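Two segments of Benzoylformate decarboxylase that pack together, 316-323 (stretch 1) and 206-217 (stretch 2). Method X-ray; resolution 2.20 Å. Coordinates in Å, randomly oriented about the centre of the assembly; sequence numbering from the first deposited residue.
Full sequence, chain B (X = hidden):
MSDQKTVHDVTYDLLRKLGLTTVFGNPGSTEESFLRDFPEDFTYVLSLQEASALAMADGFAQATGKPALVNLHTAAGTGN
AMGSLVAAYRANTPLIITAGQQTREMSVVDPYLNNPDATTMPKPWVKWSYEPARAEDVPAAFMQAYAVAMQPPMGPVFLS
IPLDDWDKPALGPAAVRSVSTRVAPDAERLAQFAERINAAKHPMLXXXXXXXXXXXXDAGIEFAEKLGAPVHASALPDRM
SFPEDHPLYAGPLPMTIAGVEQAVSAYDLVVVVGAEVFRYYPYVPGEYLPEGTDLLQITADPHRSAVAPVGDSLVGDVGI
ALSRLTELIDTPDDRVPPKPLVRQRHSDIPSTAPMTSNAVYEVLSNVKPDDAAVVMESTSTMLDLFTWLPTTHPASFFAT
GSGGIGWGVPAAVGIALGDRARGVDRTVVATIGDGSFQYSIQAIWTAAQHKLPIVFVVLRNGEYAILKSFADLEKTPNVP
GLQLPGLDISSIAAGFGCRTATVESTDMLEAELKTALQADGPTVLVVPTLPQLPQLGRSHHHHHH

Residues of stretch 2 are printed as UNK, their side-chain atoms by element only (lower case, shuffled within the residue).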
ATOM      1  N   GLY B 316      15.701 -23.635  -4.066  1.00 19.91           N
ATOM      2  CA  GLY B 316      15.380 -24.946  -3.540  1.00 22.93           C
ATOM      3  C   GLY B 316      15.784 -25.007  -2.092  1.00 24.12           C
ATOM      4  O   GLY B 316      16.615 -24.204  -1.645  1.00 24.29           O
ATOM      5  N   ASP B 317      15.206 -25.949  -1.360  1.00 18.96           N
ATOM      6  CA  ASP B 317      15.589 -26.188   0.024  1.00 23.49           C
ATOM      7  C   ASP B 317      17.085 -26.489   0.120  1.00 23.66           C
ATOM      8  O   ASP B 317      17.601 -27.292  -0.651  1.00 22.84           O
ATOM      9  CB  ASP B 317      14.791 -27.369   0.569  1.00 21.15           C
ATOM     10  CG  ASP B 317      15.100 -27.664   2.024  1.00 25.99           C
ATOM     11  OD1 ASP B 317      14.406 -27.090   2.915  1.00 25.22           O
ATOM     12  OD2 ASP B 317      16.031 -28.479   2.282  1.00 22.03           O
ATOM     13  N   VAL B 318      17.791 -25.866   1.062  1.00 22.08           N
ATOM     14  CA  VAL B 318      19.256 -25.965   1.032  1.00 24.53           C
ATOM     15  C   VAL B 318      19.702 -27.334   1.526  1.00 23.23           C
ATOM     16  O   VAL B 318      20.744 -27.843   1.130  1.00 25.03           O
ATOM     17  CB  VAL B 318      19.942 -24.815   1.813  1.00 25.43           C
ATOM     18  CG1 VAL B 318      19.642 -23.503   1.127  1.00 22.99           C
ATOM     19  CG2 VAL B 318      19.468 -24.787   3.277  1.00 15.88           C
ATOM     20  N   GLY B 319      18.885 -27.934   2.383  1.00 20.11           N
ATOM     21  CA  GLY B 319      19.137 -29.280   2.872  1.00 25.02           C
ATOM     22  C   GLY B 319      19.060 -30.310   1.759  1.00 23.35           C
ATOM     23  O   GLY B 319      19.952 -31.149   1.608  1.00 28.06           O
ATOM     24  N   ILE B 320      17.996 -30.254   0.964  1.00 27.54           N
ATOM     25  CA  ILE B 320      17.880 -31.142  -0.184  1.00 22.46           C
ATOM     26  C   ILE B 320      19.019 -30.884  -1.167  1.00 25.32           C
ATOM     27  O   ILE B 320      19.609 -31.807  -1.713  1.00 24.79           O
ATOM     28  CB  ILE B 320      16.525 -30.941  -0.903  1.00 20.42           C
ATOM     29  CG1 ILE B 320      15.390 -31.346   0.032  1.00 22.37           C
ATOM     30  CG2 ILE B 320      16.465 -31.761  -2.189  1.00 22.15           C
ATOM     31  CD1 ILE B 320      14.011 -31.118  -0.566  1.00 28.95           C
ATOM     32  N   ALA B 321      19.311 -29.614  -1.427  1.00 23.69           N
ATOM     33  CA  ALA B 321      20.359 -29.280  -2.374  1.00 24.87           C
ATOM     34  C   ALA B 321      21.702 -29.870  -1.959  1.00 24.28           C
ATOM     35  O   ALA B 321      22.399 -30.410  -2.801  1.00 28.46           O
ATOM     36  CB  ALA B 321      20.479 -27.743  -2.583  1.00 18.53           C
ATOM     37  N   LEU B 322      22.050 -29.758  -0.672  1.00 23.49           N
ATOM     38  CA  LEU B 322      23.365 -30.191  -0.176  1.00 26.76           C
ATOM     39  C   LEU B 322      23.543 -31.715  -0.252  1.00 25.64           C
ATOM     40  O   LEU B 322      24.549 -32.184  -0.762  1.00 25.66           O
ATOM     41  CB  LEU B 322      23.634 -29.693   1.255  1.00 23.04           C
ATOM     42  CG  LEU B 322      24.003 -28.207   1.421  1.00 30.28           C
ATOM     43  CD1 LEU B 322      23.709 -27.748   2.867  1.00 19.57           C
ATOM     44  CD2 LEU B 322      25.467 -27.946   1.024  1.00 24.11           C
ATOM     45  N   SER B 323      22.556 -32.468   0.228  1.00 23.04           N
ATOM     46  CA  SER B 323      22.555 -33.927   0.128  1.00 30.99           C
ATOM     47  C   SER B 323      22.711 -34.372  -1.307  1.00 33.67           C
ATOM     48  O   SER B 323      23.479 -35.276  -1.606  1.00 33.72           O
ATOM     49  CB  SER B 323      21.247 -34.516   0.659  1.00 27.04           C
ATOM     50  OG  SER B 323      21.099 -34.163   2.014  1.00 54.16           O
ATOM     51  N   UNK B 206      30.353 -21.182   0.841  1.00 24.22           N
ATOM     52  CA  UNK B 206      29.745 -20.354   1.886  1.00 25.97           C
ATOM     53  C   UNK B 206      28.467 -21.032   2.342  1.00 28.04           C
ATOM     54  O   UNK B 206      27.609 -21.336   1.518  1.00 29.79           O
ATOM     55  c   UNK B 206      30.599 -18.232   0.728  1.00 18.96           C
ATOM     56  c   UNK B 206      28.871 -18.073   2.532  1.00 20.34           C
ATOM     57  c   UNK B 206      29.390 -18.915   1.387  1.00 23.59           C
ATOM     58  N   UNK B 207      28.354 -21.272   3.647  1.00 23.57           N
ATOM     59  CA  UNK B 207      27.178 -21.883   4.245  1.00 22.96           C
ATOM     60  C   UNK B 207      26.562 -20.869   5.198  1.00 29.03           C
ATOM     61  O   UNK B 207      27.129 -20.553   6.251  1.00 28.81           O
ATOM     62  c   UNK B 207      27.532 -23.185   5.002  1.00 21.17           C
ATOM     63  c   UNK B 207      28.046 -24.374   4.152  1.00 28.47           C
ATOM     64  c   UNK B 207      26.991 -24.857   3.145  1.00 26.13           C
ATOM     65  c   UNK B 207      28.508 -25.557   5.025  1.00 20.67           C
ATOM     66  N   UNK B 208      25.391 -20.364   4.814  1.00 21.87           N
ATOM     67  CA  UNK B 208      24.711 -19.311   5.545  1.00 20.62           C
ATOM     68  C   UNK B 208      23.586 -19.826   6.429  1.00 25.26           C
ATOM     69  O   UNK B 208      23.363 -21.038   6.545  1.00 22.42           O
ATOM     70  N   UNK B 209      22.871 -18.894   7.068  1.00 24.58           N
ATOM     71  CA  UNK B 209      21.843 -19.223   8.068  1.00 19.92           C
ATOM     72  C   UNK B 209      20.721 -20.166   7.586  1.00 20.10           C
ATOM     73  O   UNK B 209      20.133 -20.826   8.444  1.00 19.81           O
ATOM     74  c   UNK B 209      23.117 -17.439   6.950  1.00 21.01           C
ATOM     75  c   UNK B 209      21.238 -17.860   8.409  1.00 19.45           C
ATOM     76  c   UNK B 209      22.380 -16.858   8.146  1.00 21.34           C
ATOM     77  N   UNK B 210      20.405 -20.223   6.286  1.00 19.85           N
ATOM     78  CA  UNK B 210      19.309 -21.097   5.848  1.00 19.88           C
ATOM     79  C   UNK B 210      19.640 -22.539   6.140  1.00 23.39           C
ATOM     80  O   UNK B 210      18.743 -23.379   6.271  1.00 22.71           O
ATOM     81  c   UNK B 210      19.020 -20.962   4.356  1.00 17.73           C
ATOM     82  c   UNK B 210      18.074 -19.640   2.458  1.00 27.80           C
ATOM     83  o   UNK B 210      18.709 -18.926   1.673  1.00 33.12           O
ATOM     84  o   UNK B 210      17.164 -20.401   2.084  1.00 32.65           O
ATOM     85  c   UNK B 210      18.456 -19.620   3.933  1.00 21.69           C
ATOM     86  N   UNK B 211      20.930 -22.842   6.219  1.00 23.25           N
ATOM     87  CA  UNK B 211      21.356 -24.239   6.385  1.00 22.05           C
ATOM     88  C   UNK B 211      20.967 -24.744   7.758  1.00 20.65           C
ATOM     89  O   UNK B 211      20.334 -25.790   7.886  1.00 24.61           O
ATOM     90  c   UNK B 211      23.353 -25.817   6.368  1.00 20.55           C
ATOM     91  c   UNK B 211      22.875 -24.412   6.066  1.00 22.12           C
ATOM     92  c   UNK B 211      23.115 -24.086   4.601  1.00 17.19           C
ATOM     93  N   UNK B 212      21.305 -23.980   8.789  1.00 20.25           N
ATOM     94  CA  UNK B 212      20.904 -24.347  10.143  1.00 18.40           C
ATOM     95  C   UNK B 212      19.360 -24.364  10.274  1.00 23.36           C
ATOM     96  O   UNK B 212      18.800 -25.265  10.885  1.00 21.42           O
ATOM     97  c   UNK B 212      21.522 -23.395  11.186  1.00 20.43           C
ATOM     98  o   UNK B 212      21.818 -25.190  12.711  1.00 24.90           O
ATOM     99  o   UNK B 212      21.190 -23.262  13.561  1.00 25.17           O
ATOM    100  c   UNK B 212      21.516 -23.983  12.588  1.00 25.17           C
ATOM    101  N   UNK B 213      18.669 -23.394   9.675  1.00 22.51           N
ATOM    102  CA  UNK B 213      17.204 -23.359   9.775  1.00 28.58           C
ATOM    103  C   UNK B 213      16.549 -24.536   9.060  1.00 22.84           C
ATOM    104  O   UNK B 213      15.480 -24.964   9.455  1.00 28.88           O
ATOM    105  n   UNK B 213      17.613 -17.132   9.537  1.00 20.95           N
ATOM    106  n   UNK B 213      17.328 -16.614  11.752  1.00 20.76           N
ATOM    107  n   UNK B 213      16.475 -18.592  10.935  1.00 22.06           N
ATOM    108  c   UNK B 213      17.064 -20.853  10.131  1.00 21.70           C
ATOM    109  c   UNK B 213      16.219 -19.587   9.882  1.00 19.53           C
ATOM    110  c   UNK B 213      16.630 -22.026   9.282  1.00 21.47           C
ATOM    111  c   UNK B 213      17.140 -17.451  10.740  1.00 22.24           C
ATOM    112  N   UNK B 214      17.200 -25.072   8.022  1.00 22.95           N
ATOM    113  CA  UNK B 214      16.701 -26.292   7.387  1.00 22.49           C
ATOM    114  C   UNK B 214      17.068 -27.590   8.139  1.00 25.20           C
ATOM    115  O   UNK B 214      16.675 -28.669   7.712  1.00 27.29           O
ATOM    116  c   UNK B 214      17.154 -26.385   5.932  1.00 21.64           C
ATOM    117  N   UNK B 215      17.809 -27.509   9.244  1.00 25.64           N
ATOM    118  CA  UNK B 215      18.218 -28.734   9.946  1.00 19.15           C
ATOM    119  C   UNK B 215      19.286 -29.445   9.117  1.00 28.91           C
ATOM    120  O   UNK B 215      19.439 -30.655   9.196  1.00 27.88           O
ATOM    121  N   UNK B 216      20.044 -28.692   8.316  1.00 22.81           N
ATOM    122  CA  UNK B 216      20.971 -29.308   7.353  1.00 23.95           C
ATOM    123  C   UNK B 216      22.450 -29.244   7.789  1.00 20.58           C
ATOM    124  O   UNK B 216      23.359 -29.308   6.973  1.00 25.10           O
ATOM    125  c   UNK B 216      20.785 -28.674   5.976  1.00 22.08           C
ATOM    126  N   UNK B 217      22.684 -29.088   9.082  1.00 25.40           N
ATOM    127  CA  UNK B 217      24.042 -29.047   9.616  1.00 26.83           C
ATOM    128  C   UNK B 217      24.914 -30.236   9.134  1.00 24.13           C
ATOM    129  O   UNK B 217      26.026 -30.058   8.604  1.00 27.37           O
ATOM    130  c   UNK B 217      25.821 -27.937  12.506  1.00 27.86           C
ATOM    131  c   UNK B 217      26.455 -25.725  13.208  1.00 29.24           C
ATOM    132  c   UNK B 217      25.877 -30.173  12.294  1.00 33.00           C
ATOM    133  c   UNK B 217      23.926 -29.046  11.129  1.00 22.95           C
ATOM    134  c   UNK B 217      25.165 -29.063  11.907  1.00 27.42           C
ATOM    135  c   UNK B 217      25.586 -26.556  12.496  1.00 25.31           C
ATOM    136  n   UNK B 217      26.945 -29.796  13.073  1.00 32.94           N
ATOM    137  c   UNK B 217      27.560 -26.261  13.924  1.00 26.90           C
ATOM    138  c   UNK B 217      27.806 -27.604  13.934  1.00 25.81           C
ATOM    139  c   UNK B 217      26.931 -28.435  13.229  1.00 23.69           C
TER

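Position 206 carries three carbons, one bonded to CA and bearing the other two. That fork at CB is valine, and Val-206, in a strand, stays out of reach of stretch 1.

At 207 there are four carbons, forked at the second, which makes it leucine. The CA-to-CB bond of Leu-207 points sideways, yet the end of the chain comes nearer, and its CD2 lies 4.0 Å from Leu-322 CD2.

Position 208 has no side-chain atoms: Gly-208.

At 209 three carbons close a ring onto the backbone N, so this is proline; Pro-209 does not touch stretch 1. An ideal CB on Gly-208 would fall 2.7 Å from Pro-209 CD, too close to fit.

Position 210 shows three carbons, the third carrying two oxygens. A single CH2 more than aspartate makes it Glu-210. Its CB points toward stretch 1 and sits 4.0 Å from Val-318 CG2, while its carboxylate oxygens are hydrogen-bonded elsewhere in the structure. Its backbone comes closer still, with Glu-210 O 3.4 Å from Val-318 CG2.

Position 211 has three carbons forked at CB, again valine. Val-211 CG2 lies 3.9 Å from Val-318 CG2 and 4.1 Å from Leu-322 CD1, with Val-211 CG1 4.0 Å from that same Leu-322 CD1.

At 212 two carbons, the second with two oxygens, identify aspartate. Asp-212 points away, and both its oxygens are bonded elsewhere.

Position 213 runs three carbons, a nitrogen, then a carbon with two more nitrogens: a guanidinium, hence Arg-213. Its end leads away from stretch 1.

A lone carbon at 214 means alanine. Ala-214 CB points toward stretch 1, 3.9 Å from Val-318 CG2 and 4.1 Å from Asp-317 OD1.

Position 215 is bare, and its phi of 72° by itself favours the residue found, Gly-215. It ends the helix in a Schellman motif, with Gly-215 N bonding to Asp-212 O (3.0 Å) and the N of position 216 to Val-211 O (2.9 Å).

At 216 there is again one carbon, Ala-216, whose CB lies 3.6 Å from Gly-319 CA.

Position 217 has one carbon leading to fused five- and six-membered rings with one nitrogen: Trp-217, which points away.

Helix 318-323 crosses helix 209-213 at 98°, their axes 9.5 Å apart at closest approach; the contact also takes in the strand end at Leu-207 and the turn with Ala-214 and Ala-216, and no hydrogen bond crosses it. Val-318 is the knob, its CG2 set against Glu-210, Val-211 and Ala-214; Leu-322, one turn on, extends the apolar patch to Leu-207. Next to Val-318 in sequence, Gly-319 lets the backbones approach, its CA 4.8 Å from Ala-216 CA. An ideal CB on Gly-319 would be tight against Ala-216 CB at 3.4 Å and would clash with Asp-317 OD2 at 2.9 Å. Asp-317 OD2 accepts from Ile-320 N (3.0 Å), capping the start of the helix. The rule is economical: small residues at the close approach, branched aliphatics beside it, the Glu-210 carboxylate satisfied elsewhere and that of Asp-317 capping its own helix.

Stretch 2 206-217: VLGPEVDRAGAW
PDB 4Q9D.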